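Local coordinates for protein transketolase (Campylobacter jejuni, PDB 3L84) that is a transketolase, a homodimeric enzyme of the thiamine diphosphate-dependent family whose chain carries two domains of the thiamine diphosphate-binding class and a C-terminal domain, at residues S160-S165 / G388-A393. Residues are numbered along the deposited sequence; the frame is centred on the assembly and turned at random.
Sequences SYEACS and GIREHA
A163 and A393 mark the nearest backbone approach, their CA atoms 5.4 Å apart, where helix 158-169 of the thiamine diphosphate-binding domain meets the start of helix 391-404 in the pyrimidine-binding domain. E162 has the largest share of the contact, followed by R390. Its CG lies anti to the carbonyl carbon and the chain is extended beyond it (chi2 180°), which delivers the carboxylate to the first turn of the opposing helix. There OE1 of E162 accepts a hydrogen bond from N of A393 at 2.9 Å, approached nearly along the C-O axis with an N-H...O angle of 160°. The other oxygen, OE2, is 2.7 Å from a water, which probably donates to it and accepts from N of H392 (3.0 Å); OE2 is also bonded by G158 N of the second subunit. The methyl of A393 packs against the glutamate at its base, its CB 3.5 Å from CB of E162 and 4.2 Å from CB of A163.

R390, the N-cap residue, runs past E162 in the opposite direction. Its aliphatic chain, extended from CG to NE, lies alongside the glutamate, with CD 3.4 Å from the backbone O of E162. At the far end NH2 gives a bent hydrogen bond (138°) to OG of S165 at 2.9 Å, the hydroxyl sitting somewhat out of the guanidinium plane. S165 OG also bonds E196 of the second subunit, while NH1 of R390 is hydrogen-bonded to F387 O and to A193 O of the second subunit.

E162 and R390 form no salt bridge, because the two side chains slide past each other and their charged ends do not meet: the carboxylate is held by A393 N directly, by H392 N through the water and by G158 N of the second subunit, and these buried polar ends tie both domains to the dimer interface.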
loop_
_atom_site.group_PDB
_atom_site.type_symbol
_atom_site.label_atom_id
_atom_site.label_comp_id
_atom_site.label_asym_id
_atom_site.label_seq_id
_atom_site.Cartn_x
_atom_site.Cartn_y
_atom_site.Cartn_z
ATOM N N SER A 160 -2.783 10.270 -6.080
ATOM C CA SER A 160 -2.874 11.502 -6.838
ATOM C C SER A 160 -3.540 12.619 -6.014
ATOM O O SER A 160 -3.068 13.753 -5.999
ATOM C CB SER A 160 -3.632 11.283 -8.161
ATOM O OG SER A 160 -5.037 11.051 -7.991
ATOM N N TYR A 161 -4.609 12.272 -5.291
ATOM C CA TYR A 161 -5.310 13.235 -4.469
ATOM C C TYR A 161 -4.394 13.729 -3.336
ATOM O O TYR A 161 -4.343 14.911 -3.003
ATOM C CB TYR A 161 -6.566 12.635 -3.837
ATOM C CG TYR A 161 -7.631 12.129 -4.762
ATOM C CD1 TYR A 161 -8.751 12.895 -5.031
ATOM C CD2 TYR A 161 -7.600 10.837 -5.268
ATOM C CE1 TYR A 161 -9.794 12.389 -5.810
ATOM C CE2 TYR A 161 -8.611 10.326 -6.054
ATOM C CZ TYR A 161 -9.728 11.101 -6.298
ATOM O OH TYR A 161 -10.751 10.546 -7.057
ATOM N N GLU A 162 -3.637 12.787 -2.763
ATOM C CA GLU A 162 -2.727 13.149 -1.669
ATOM C C GLU A 162 -1.694 14.112 -2.146
ATOM O O GLU A 162 -1.423 15.126 -1.494
ATOM C CB GLU A 162 -1.989 11.889 -1.189
ATOM C CG GLU A 162 -2.794 10.815 -0.407
ATOM C CD GLU A 162 -1.959 9.625 0.018
ATOM O OE1 GLU A 162 -0.721 9.644 -0.091
ATOM O OE2 GLU A 162 -2.539 8.610 0.468
ATOM N N ALA A 163 -1.046 13.805 -3.262
ATOM C CA ALA A 163 0.027 14.675 -3.736
ATOM C C ALA A 163 -0.471 16.041 -4.187
ATOM O O ALA A 163 0.154 17.069 -3.928
ATOM C CB ALA A 163 0.780 13.993 -4.888
ATOM N N CYS A 164 -1.604 16.042 -4.862
ATOM C CA CYS A 164 -2.159 17.302 -5.340
ATOM C C CYS A 164 -2.647 18.170 -4.165
ATOM O O CYS A 164 -2.610 19.399 -4.243
ATOM C CB CYS A 164 -3.252 17.050 -6.340
ATOM S SG CYS A 164 -2.595 16.409 -7.927
ATOM N N SER A 165 -3.058 17.546 -3.069
ATOM C CA SER A 165 -3.374 18.275 -1.858
ATOM C C SER A 165 -2.157 19.088 -1.432
ATOM O O SER A 165 -2.249 20.292 -1.192
ATOM C CB SER A 165 -3.785 17.303 -0.746
ATOM O OG SER A 165 -4.385 18.020 0.346
ATOM N N GLY A 388 1.833 15.425 6.227
ATOM C CA GLY A 388 0.487 15.086 6.588
ATOM C C GLY A 388 0.293 13.574 6.627
ATOM O O GLY A 388 1.242 12.805 6.585
ATOM N N ILE A 389 -0.969 13.136 6.664
ATOM C CA ILE A 389 -1.305 11.717 6.807
ATOM C C ILE A 389 -1.386 11.139 5.395
ATOM O O ILE A 389 -2.456 10.787 4.887
ATOM C CB ILE A 389 -2.532 11.455 7.668
ATOM C CG1 ILE A 389 -2.454 12.200 9.027
ATOM C CG2 ILE A 389 -2.651 9.953 7.945
ATOM C CD1 ILE A 389 -2.885 13.695 9.030
ATOM N N ARG A 390 -0.204 11.065 4.760
ATOM C CA ARG A 390 -0.078 10.789 3.339
ATOM C C ARG A 390 1.162 9.955 3.079
ATOM O O ARG A 390 2.117 10.372 2.424
ATOM C CB ARG A 390 0.026 12.106 2.535
ATOM C CG ARG A 390 -1.133 13.068 2.674
ATOM C CD ARG A 390 -0.886 14.278 1.803
ATOM N NE ARG A 390 -1.885 15.330 1.942
ATOM C CZ ARG A 390 -1.764 16.402 2.709
ATOM N NH1 ARG A 390 -0.705 16.629 3.457
ATOM N NH2 ARG A 390 -2.738 17.304 2.683
ATOM N N GLU A 391 1.204 8.777 3.638
ATOM C CA GLU A 391 2.417 7.972 3.559
ATOM C C GLU A 391 2.830 7.712 2.124
ATOM O O GLU A 391 4.011 7.780 1.781
ATOM C CB GLU A 391 2.279 6.630 4.295
ATOM C CG GLU A 391 2.072 6.706 5.784
ATOM C CD GLU A 391 0.620 6.857 6.180
ATOM O OE1 GLU A 391 -0.290 6.901 5.301
ATOM O OE2 GLU A 391 0.366 6.914 7.409
ATOM N N HIS A 392 1.863 7.356 1.300
ATOM C CA HIS A 392 2.186 6.926 -0.063
ATOM C C HIS A 392 2.731 8.085 -0.882
ATOM O O HIS A 392 3.794 7.977 -1.499
ATOM C CB HIS A 392 0.969 6.294 -0.685
ATOM C CG HIS A 392 1.181 5.420 -1.862
ATOM N ND1 HIS A 392 2.382 4.988 -2.374
ATOM C CD2 HIS A 392 0.207 4.829 -2.599
ATOM C CE1 HIS A 392 2.126 4.166 -3.403
ATOM N NE2 HIS A 392 0.831 4.087 -3.564
ATOM N N ALA A 393 2.025 9.209 -0.903
ATOM C CA ALA A 393 2.523 10.389 -1.609
ATOM C C ALA A 393 3.861 10.833 -1.023
ATOM O O ALA A 393 4.722 11.280 -1.773
ATOM C CB ALA A 393 1.489 11.519 -1.573
HETATM O O HOH W 1 -0.984 6.948 1.960
#